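Local coordinates for A rubisco-like protein (Burkholderia fungorum, PDB 3NWR) that is probably a lyase of the rubisco-like family, whose members share the rubisco fold but do not fix carbon dioxide, at residues L20-L25 against E68-P73; P73-A78 against S292-L297; L96-A101 against A112-N117; V258-N263 against S268-L273. One frame throughout, in Å; residues are numbered along the deposited sequence.

Interaction 1: residues L20-L25 against E68-P73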
# COMPACT_ATOMS: atom_id res chain seq x y z
N LEU A 20 11.40 12.20 8.93
CA LEU A 20 11.02 13.50 9.46
C LEU A 20 9.89 13.24 10.44
O LEU A 20 8.86 12.67 10.07
CB LEU A 20 10.53 14.42 8.33
CG LEU A 20 9.75 15.67 8.76
CD1 LEU A 20 10.67 16.66 9.45
CD2 LEU A 20 9.07 16.31 7.56
N ILE A 21 10.07 13.64 11.70
CA ILE A 21 9.01 13.44 12.67
C ILE A 21 8.54 14.77 13.24
O ILE A 21 9.25 15.78 13.18
CB ILE A 21 9.42 12.50 13.82
CG1 ILE A 21 10.54 13.12 14.67
CG2 ILE A 21 9.82 11.15 13.26
CD1 ILE A 21 10.77 12.39 15.99
N GLU A 22 7.31 14.78 13.74
CA GLU A 22 6.72 15.96 14.35
C GLU A 22 6.03 15.52 15.63
O GLU A 22 5.29 14.53 15.63
CB GLU A 22 5.73 16.60 13.40
CG GLU A 22 5.08 17.89 13.92
CD GLU A 22 3.96 18.35 13.01
OE1 GLU A 22 4.24 18.69 11.84
OE2 GLU A 22 2.80 18.34 13.47
N THR A 23 6.26 16.25 16.72
CA THR A 23 5.73 15.85 18.02
C THR A 23 5.80 17.04 18.97
O THR A 23 6.73 17.84 18.89
CB THR A 23 6.53 14.67 18.62
OG1 THR A 23 6.01 14.34 19.91
CG2 THR A 23 8.03 15.01 18.73
N PRO A 24 4.81 17.18 19.86
CA PRO A 24 4.91 18.23 20.87
C PRO A 24 5.79 17.76 22.02
O PRO A 24 6.13 18.56 22.90
CB PRO A 24 3.47 18.40 21.34
CG PRO A 24 2.89 17.03 21.21
CD PRO A 24 3.55 16.41 19.99
N LEU A 25 6.15 16.48 22.00
CA LEU A 25 7.01 15.90 23.03
C LEU A 25 8.48 16.06 22.65
O LEU A 25 8.80 16.73 21.66
CB LEU A 25 6.65 14.42 23.26
CG LEU A 25 5.16 14.11 23.41
CD1 LEU A 25 4.93 12.62 23.60
CD2 LEU A 25 4.54 14.91 24.57
N GLU A 68 12.82 23.77 12.53
CA GLU A 68 11.85 24.77 12.97
C GLU A 68 10.53 24.09 13.34
O GLU A 68 10.03 23.24 12.61
CB GLU A 68 11.63 25.82 11.88
CG GLU A 68 10.75 26.98 12.32
CD GLU A 68 10.56 28.02 11.23
OE1 GLU A 68 10.05 29.11 11.54
OE2 GLU A 68 10.93 27.73 10.07
N ALA A 69 9.98 24.45 14.50
CA ALA A 69 8.74 23.86 14.96
C ALA A 69 7.56 24.34 14.14
O ALA A 69 7.62 25.38 13.48
CB ALA A 69 8.52 24.16 16.44
N ALA A 70 6.48 23.56 14.17
CA ALA A 70 5.24 23.96 13.52
C ALA A 70 4.33 24.64 14.54
O ALA A 70 4.31 24.26 15.72
CB ALA A 70 4.55 22.75 12.89
N ALA A 71 3.57 25.64 14.10
CA ALA A 71 2.66 26.37 14.98
C ALA A 71 1.37 25.60 15.22
O ALA A 71 0.67 25.84 16.20
CB ALA A 71 2.36 27.74 14.40
N ARG A 72 1.06 24.68 14.30
CA ARG A 72 -0.12 23.83 14.42
C ARG A 72 0.28 22.40 14.06
O ARG A 72 1.18 22.19 13.26
CB ARG A 72 -1.22 24.31 13.48
CG ARG A 72 -0.75 24.47 12.05
CD ARG A 72 -1.91 24.65 11.08
NE ARG A 72 -1.46 24.64 9.69
CZ ARG A 72 -1.20 23.54 8.99
NH1 ARG A 72 -1.33 22.35 9.55
NH2 ARG A 72 -0.79 23.63 7.73
N PRO A 73 -0.40 21.41 14.66
CA PRO A 73 -0.09 20.00 14.38
C PRO A 73 -0.49 19.60 12.96
O PRO A 73 -1.58 19.97 12.50
CB PRO A 73 -0.93 19.24 15.41
CG PRO A 73 -2.05 20.19 15.77
CD PRO A 73 -1.47 21.56 15.66
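Glu22 carries this contact through its carboxylate, which lies against Ala70 and Pro73. OE2 sits 3.5 Å from Pro73 CA and 3.6 Å from Pro73 C, on the CA–C side of the proline; Pro73 CB is farther, at 4.3 Å. OE1 comes 4.2 Å from Ala70 CB, the methyl that points back at the strand of Glu22. No hydrogen bond joins the two segments directly.

The side chain reaches this far because it is stretched out. CG is anti to the backbone N (chi1 -178°), and the chain stays extended beyond it (chi2 -171°). The reach is needed because strand 89-99 runs between strands 14-23 and 60-70 in the antiparallel sheet. Glu22 passes over that middle strand, touching Trp89 and Arg91 on the way. Pro73 packs on the same Trp89, and the backbone of Ala70 is bonded to it.

The polar grip comes from just outside. Ser74 OG bonds to OE1, and Thr125 OG1 bonds to OE2. One hydroxyl at each oxygen probably limits the rotation of the group. At the end of the strand, Thr23 OG1 accepts from Leu25 N at 3.0 Å, closing an ST turn.

Arg72 does not serve as a counter-charge here. Its NH1 is 7.0 Å from Glu22 OE2. Its CB points away from segment 20-25, and its NE comes close to NE of Arg72 of the second subunit, a pairing of like charges. The buried carboxylate is bonded by two hydroxyls and bordered by Ala70, Pro73 and Trp89. If it is ionised, the hydroxyls and nearby Arg91 would probably both ease the charge.

Interaction 2: residues P73-A78 against S292-L297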
# COMPACT_ATOMS: atom_id res chain seq x y z
N PRO A 73 -0.40 21.41 14.66
CA PRO A 73 -0.09 20.00 14.38
C PRO A 73 -0.49 19.60 12.96
O PRO A 73 -1.58 19.97 12.50
CB PRO A 73 -0.93 19.24 15.41
CG PRO A 73 -2.05 20.19 15.77
CD PRO A 73 -1.47 21.56 15.66
N SER A 74 0.37 18.86 12.28
CA SER A 74 0.10 18.46 10.90
C SER A 74 -1.01 17.41 10.80
O SER A 74 -1.75 17.38 9.82
CB SER A 74 1.37 17.94 10.23
OG SER A 74 2.36 18.95 10.14
N LEU A 75 -1.11 16.56 11.82
CA LEU A 75 -2.10 15.48 11.84
C LEU A 75 -2.88 15.47 13.14
O LEU A 75 -2.34 15.77 14.21
CB LEU A 75 -1.42 14.12 11.68
CG LEU A 75 -0.52 13.88 10.46
CD1 LEU A 75 0.22 12.55 10.65
CD2 LEU A 75 -1.34 13.86 9.17
N PRO A 76 -4.17 15.11 13.07
CA PRO A 76 -4.94 14.87 14.30
C PRO A 76 -4.31 13.74 15.11
O PRO A 76 -3.66 12.85 14.56
CB PRO A 76 -6.31 14.41 13.79
CG PRO A 76 -6.38 14.90 12.38
CD PRO A 76 -4.98 14.90 11.86
N ASN A 77 -4.52 13.77 16.42
CA ASN A 77 -4.01 12.73 17.28
C ASN A 77 -4.83 12.66 18.56
O ASN A 77 -4.77 13.58 19.37
CB ASN A 77 -2.53 12.98 17.59
CG ASN A 77 -1.93 11.90 18.46
OD1 ASN A 77 -2.57 11.41 19.38
ND2 ASN A 77 -0.70 11.51 18.16
N ALA A 78 -5.60 11.59 18.72
CA ALA A 78 -6.54 11.47 19.84
C ALA A 78 -5.85 11.28 21.18
O ALA A 78 -6.34 11.76 22.21
CB ALA A 78 -7.52 10.33 19.58
N SER A 292 2.15 9.84 -0.08
CA SER A 292 3.18 10.87 -0.18
C SER A 292 2.74 12.34 -0.32
O SER A 292 3.59 13.21 -0.15
CB SER A 292 4.13 10.54 -1.34
OG SER A 292 3.44 10.58 -2.59
N ARG A 293 1.48 12.62 -0.64
CA ARG A 293 1.07 14.02 -0.92
C ARG A 293 1.21 14.93 0.28
O ARG A 293 1.43 16.13 0.12
CB ARG A 293 -0.39 14.13 -1.41
CG ARG A 293 -0.72 13.61 -2.80
CD ARG A 293 -0.68 14.64 -3.95
NE ARG A 293 -1.10 16.02 -3.67
CZ ARG A 293 -2.20 16.60 -4.15
NH1 ARG A 293 -3.07 15.92 -4.90
NH2 ARG A 293 -2.44 17.88 -3.88
N ASP A 294 1.04 14.39 1.48
CA ASP A 294 1.18 15.20 2.70
C ASP A 294 2.63 15.14 3.16
O ASP A 294 3.12 14.07 3.53
CB ASP A 294 0.24 14.66 3.78
CG ASP A 294 0.31 15.45 5.08
OD1 ASP A 294 1.32 16.15 5.31
OD2 ASP A 294 -0.65 15.34 5.87
N PRO A 295 3.34 16.28 3.13
CA PRO A 295 4.77 16.26 3.45
C PRO A 295 5.08 15.78 4.87
O PRO A 295 6.22 15.41 5.15
CB PRO A 295 5.19 17.74 3.29
CG PRO A 295 3.93 18.51 3.36
CD PRO A 295 2.88 17.63 2.75
N ALA A 296 4.08 15.77 5.75
CA ALA A 296 4.30 15.33 7.13
C ALA A 296 4.05 13.84 7.31
O ALA A 296 4.16 13.33 8.42
CB ALA A 296 3.41 16.12 8.09
N LEU A 297 3.70 13.14 6.23
CA LEU A 297 3.25 11.76 6.36
C LEU A 297 3.76 10.88 5.23
O LEU A 297 3.99 11.36 4.13
CB LEU A 297 1.71 11.73 6.36
CG LEU A 297 0.99 10.40 6.63
CD1 LEU A 297 1.33 9.89 8.03
CD2 LEU A 297 -0.52 10.58 6.48
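The type I beta turn from Asp294 to Leu297 belongs to the loop after strand 280-284 of the TIM barrel, and it rests against Ser74 and Leu75 of the N-terminal domain. The contact therefore joins the two domains of the rubisco fold within one chain. It is built from carbon contacts, with no hydrogen bond across it.

Ser74 and Ala296 meet most closely. Their CB atoms are 3.5 Å apart, tighter than usual for two carbons. Ser74 OG lies beside its own backbone N (chi1 -63°), which leaves it near the Ala296 methyl while it bonds to Glu22.

Leu75 divides its two methyls between the ends of the turn. CD1 touches Leu297 CD1 at 3.9 Å, where the two side chains cross at about a right angle. CD2 approaches Asp294 OD2 at 3.7 Å, a carbon against a carboxylate oxygen.

The second subunit covers the same region. Its Arg293 packs on Leu75 and bonds to Pro76 O, and its Asp294 brings OD2 close to the OD2 of this chain, a pairing of like charges.

The turn is fixed from within. Leu297 N bonds to Asp294 O, and Asp294 forms an Asx turn: Ala296 N gives a hydrogen bond to Asp294 OD1 at 2.8 Å, fairly straight at 161° and arriving from above the carboxylate plane.

Interaction 3: residues L96-A101 against A112-N117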
# COMPACT_ATOMS: atom_id res chain seq x y z
N LEU A 96 17.48 6.14 12.04
CA LEU A 96 17.47 4.91 12.82
C LEU A 96 18.38 3.87 12.18
O LEU A 96 18.49 3.79 10.95
CB LEU A 96 16.06 4.34 12.95
CG LEU A 96 15.02 5.24 13.61
CD1 LEU A 96 13.71 4.47 13.80
CD2 LEU A 96 15.53 5.77 14.92
N SER A 97 19.02 3.06 13.02
CA SER A 97 19.83 1.94 12.56
C SER A 97 19.16 0.64 12.99
O SER A 97 18.88 0.45 14.17
CB SER A 97 21.23 2.02 13.17
OG SER A 97 22.05 0.94 12.74
N PHE A 98 18.88 -0.24 12.02
CA PHE A 98 18.19 -1.50 12.27
C PHE A 98 19.11 -2.69 12.04
O PHE A 98 19.77 -2.76 11.01
CB PHE A 98 17.01 -1.65 11.31
CG PHE A 98 15.81 -0.80 11.67
CD1 PHE A 98 15.61 0.44 11.08
CD2 PHE A 98 14.87 -1.27 12.58
CE1 PHE A 98 14.50 1.20 11.41
CE2 PHE A 98 13.76 -0.51 12.92
CZ PHE A 98 13.58 0.73 12.34
N PRO A 99 19.15 -3.64 12.99
CA PRO A 99 19.93 -4.86 12.76
C PRO A 99 19.29 -5.76 11.71
O PRO A 99 18.12 -6.13 11.84
CB PRO A 99 19.92 -5.56 14.13
CG PRO A 99 19.41 -4.55 15.10
CD PRO A 99 18.53 -3.62 14.33
N LEU A 100 20.05 -6.12 10.69
CA LEU A 100 19.52 -6.94 9.60
C LEU A 100 19.04 -8.30 10.08
O LEU A 100 18.12 -8.89 9.50
CB LEU A 100 20.58 -7.12 8.51
CG LEU A 100 21.03 -5.83 7.85
CD1 LEU A 100 22.06 -6.10 6.74
CD2 LEU A 100 19.83 -5.06 7.29
N ALA A 101 19.66 -8.82 11.13
CA ALA A 101 19.26 -10.12 11.66
C ALA A 101 17.79 -10.15 12.11
O ALA A 101 17.18 -11.21 12.16
CB ALA A 101 20.19 -10.53 12.81
N ALA A 112 7.33 -3.55 6.88
CA ALA A 112 6.62 -3.51 8.16
C ALA A 112 7.51 -2.91 9.24
O ALA A 112 7.01 -2.36 10.23
CB ALA A 112 6.18 -4.92 8.56
N THR A 113 8.82 -3.04 9.05
CA THR A 113 9.78 -2.61 10.06
C THR A 113 10.11 -1.13 9.94
O THR A 113 10.05 -0.40 10.92
CB THR A 113 11.08 -3.44 9.96
OG1 THR A 113 10.78 -4.83 10.16
CG2 THR A 113 12.08 -3.00 11.04
N VAL A 114 10.46 -0.68 8.73
CA VAL A 114 10.84 0.72 8.53
C VAL A 114 9.67 1.65 8.30
O VAL A 114 9.83 2.87 8.38
CB VAL A 114 11.86 0.89 7.38
CG1 VAL A 114 13.13 0.10 7.70
CG2 VAL A 114 11.24 0.46 6.05
N ALA A 115 8.50 1.11 8.01
CA ALA A 115 7.34 1.98 7.88
C ALA A 115 6.29 1.54 8.92
O ALA A 115 6.19 2.13 10.00
CB ALA A 115 6.82 1.97 6.45
N GLY A 116 5.56 0.49 8.61
CA GLY A 116 4.61 -0.12 9.52
C GLY A 116 3.82 0.77 10.48
O GLY A 116 3.26 1.79 10.07
N ASN A 117 3.78 0.36 11.74
CA ASN A 117 2.99 1.02 12.78
C ASN A 117 3.54 2.38 13.20
O ASN A 117 2.90 3.08 13.98
CB ASN A 117 2.86 0.12 14.03
CG ASN A 117 1.66 -0.83 13.98
OD1 ASN A 117 0.89 -0.88 13.02
ND2 ASN A 117 1.48 -1.60 15.07
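The ring of Phe98 is met by Thr113 and Val114, two successive residues at the end of helix 107-114. Thr113 CG2 is the closer, 3.5 Å from Phe98 CE2 and 3.6 Å from CD2. Val114 CG1 lies 4.1 Å from Phe98 CE1, on the same side of the ring plane as the threonine methyl but by different ring carbons. Both methyls approach the ring obliquely. The ring end also comes near the helix backbone, with CZ 4.0 Å from Thr113 O.

The torsions explain the fit. Phe98 has its CG beside the backbone N (chi1 -76°), and the ring stands nearly perpendicular to the plane of its first bonds (chi2 96°). This sends the ring off the strand and towards the helix end.

Thr113 splits its two branches. With chi1 at -60°, CG2 is anti to the backbone N and goes to the ring. OG1 instead lies beside the N and bonds to Thr109 O, one turn back in the helix. The hydroxyl is thus satisfied within the helix, while the methyl serves the apolar side.

Val114 turns CG1 to the ring and packs on Leu129 and Leu132 of strand 126-133. The helix-end carbonyls have partners too: Thr113 O takes Gln38 NE2, and Val114 O takes Tyr19 OH. Thr113 also packs on Val199 of the second subunit.

Strand 89-99, helix 107-114 and strand 126-133 form the second beta-alpha-beta half of a ferredoxin-like sandwich, strand order 2-3-1-4. A helix laid on one face of such a four-stranded antiparallel sheet is the arrangement of the rubisco N-terminal domain.

Interaction 4: residues V258-N263 against S268-L273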
# COMPACT_ATOMS: atom_id res chain seq x y z
N VAL A 258 5.53 -6.71 -19.27
CA VAL A 258 4.27 -6.67 -18.53
C VAL A 258 4.30 -5.52 -17.52
O VAL A 258 5.35 -5.19 -16.96
CB VAL A 258 3.96 -7.99 -17.81
CG1 VAL A 258 3.67 -9.09 -18.83
CG2 VAL A 258 5.12 -8.39 -16.90
N MET A 259 3.13 -4.92 -17.31
CA MET A 259 2.96 -3.82 -16.37
C MET A 259 2.14 -4.32 -15.19
O MET A 259 1.27 -5.18 -15.35
CB MET A 259 2.21 -2.70 -17.08
CG MET A 259 1.50 -1.70 -16.19
SD MET A 259 0.63 -0.56 -17.29
CE MET A 259 -0.48 0.23 -16.12
N ALA A 260 2.43 -3.80 -14.00
CA ALA A 260 1.67 -4.15 -12.80
C ALA A 260 1.49 -2.94 -11.90
O ALA A 260 2.41 -2.12 -11.78
CB ALA A 260 2.37 -5.29 -12.02
N SER A 261 0.31 -2.81 -11.30
CA SER A 261 0.05 -1.77 -10.31
C SER A 261 0.66 -2.22 -9.00
O SER A 261 0.02 -2.90 -8.19
CB SER A 261 -1.45 -1.54 -10.16
OG SER A 261 -1.98 -1.00 -11.36
N ILE A 262 1.92 -1.85 -8.80
CA ILE A 262 2.70 -2.39 -7.69
C ILE A 262 2.07 -2.25 -6.31
O ILE A 262 2.14 -3.18 -5.50
CB ILE A 262 4.14 -1.83 -7.68
CG1 ILE A 262 4.13 -0.30 -7.80
CG2 ILE A 262 4.94 -2.46 -8.82
CD1 ILE A 262 5.51 0.37 -7.56
N ASN A 263 1.48 -1.10 -6.00
CA ASN A 263 0.97 -0.90 -4.65
C ASN A 263 -0.12 -1.91 -4.29
O ASN A 263 -0.20 -2.36 -3.15
CB ASN A 263 0.45 0.51 -4.47
CG ASN A 263 1.54 1.54 -4.59
OD1 ASN A 263 2.63 1.37 -4.03
ND2 ASN A 263 1.28 2.59 -5.36
N SER A 268 5.03 -8.93 -1.97
CA SER A 268 5.01 -10.39 -1.97
C SER A 268 4.70 -10.96 -3.34
O SER A 268 5.34 -11.92 -3.80
CB SER A 268 3.97 -10.90 -0.96
OG SER A 268 4.33 -10.50 0.35
N ALA A 269 3.71 -10.38 -4.00
CA ALA A 269 3.32 -10.84 -5.33
C ALA A 269 4.37 -10.48 -6.38
O ALA A 269 4.72 -11.31 -7.23
CB ALA A 269 1.97 -10.27 -5.74
N ILE A 270 4.85 -9.25 -6.34
CA ILE A 270 5.77 -8.82 -7.39
C ILE A 270 7.10 -9.55 -7.34
O ILE A 270 7.64 -9.92 -8.39
CB ILE A 270 5.95 -7.29 -7.40
CG1 ILE A 270 4.61 -6.58 -7.68
CG2 ILE A 270 7.02 -6.89 -8.42
CD1 ILE A 270 3.93 -6.95 -8.99
N GLN A 271 7.63 -9.78 -6.14
CA GLN A 271 8.90 -10.51 -6.04
C GLN A 271 8.73 -11.92 -6.61
O GLN A 271 9.61 -12.41 -7.34
CB GLN A 271 9.44 -10.53 -4.61
CG GLN A 271 10.79 -11.23 -4.54
CD GLN A 271 11.45 -11.15 -3.18
OE1 GLN A 271 10.92 -10.57 -2.23
NE2 GLN A 271 12.63 -11.75 -3.09
N SER A 272 7.60 -12.56 -6.33
CA SER A 272 7.36 -13.89 -6.86
C SER A 272 7.21 -13.87 -8.39
O SER A 272 7.77 -14.70 -9.08
CB SER A 272 6.15 -14.54 -6.20
OG SER A 272 6.46 -14.90 -4.86
N LEU A 273 6.46 -12.89 -8.90
CA LEU A 273 6.27 -12.75 -10.34
C LEU A 273 7.61 -12.54 -11.02
O LEU A 273 7.86 -13.09 -12.08
CB LEU A 273 5.35 -11.58 -10.64
CG LEU A 273 5.18 -11.19 -12.11
CD1 LEU A 273 4.51 -12.34 -12.90
CD2 LEU A 273 4.36 -9.92 -12.21
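Ser272 OG, on the helix whose Ile270 meets Ala260 and Ile262, is gripped by two groups of the second subunit, Asp239 OD1 and Asp241 N. The helix thus has one side at the dimer interface and another against its own barrel. The unit is a beta-alpha step of the TIM barrel: strand 257-261, a short helix 262-265, then helix 267-276 folded back over the strand.

Ile270 makes the apolar contact. Its CD1 reaches Ala260 CB at 3.8 Å, and its CG1 lies 4.3 Å from Ile262 CG2. CG1 stands beside the backbone N (chi1 -62°), and a second bend in the same sense (chi2 -58°) lays CD1 on the alanine methyl. Ile262 adds its CG2 branch, while its longer branch leads away.

Trp308 of helix 301-309 covers both isoleucines. Leu281 of the neighbouring strand 280-284 also touches Ile270. On the strand, Ala260 and Val258 face the helix. Met259, between them, packs on His282 and His284.

Where the strand ends, Ser261 is the centre of an inverse gamma turn and bonds through OG to Asn286. Within helix 267-276, Leu273 N bonds to Ala269 O at 2.9 Å.

Overall arrangement
From the N terminus, interaction 1 closes the first loop, bringing strand 14-23 to the end of strand 60-70 across strand 89-99. Pro73 ends that loop and opens the next. Interaction 2 closes a much longer one, from the N-terminal domain to a loop of the TIM barrel. Interactions 3 and 4 both fall within that span, as two short loops in series; none of the loops cross. Interaction 3 lies on the same antiparallel sheet as interaction 1, with centres about 23 Å apart. Interaction 4 ties a barrel strand to its helix. Interactions 2, 3 and 4 all have residues that touch the second subunit.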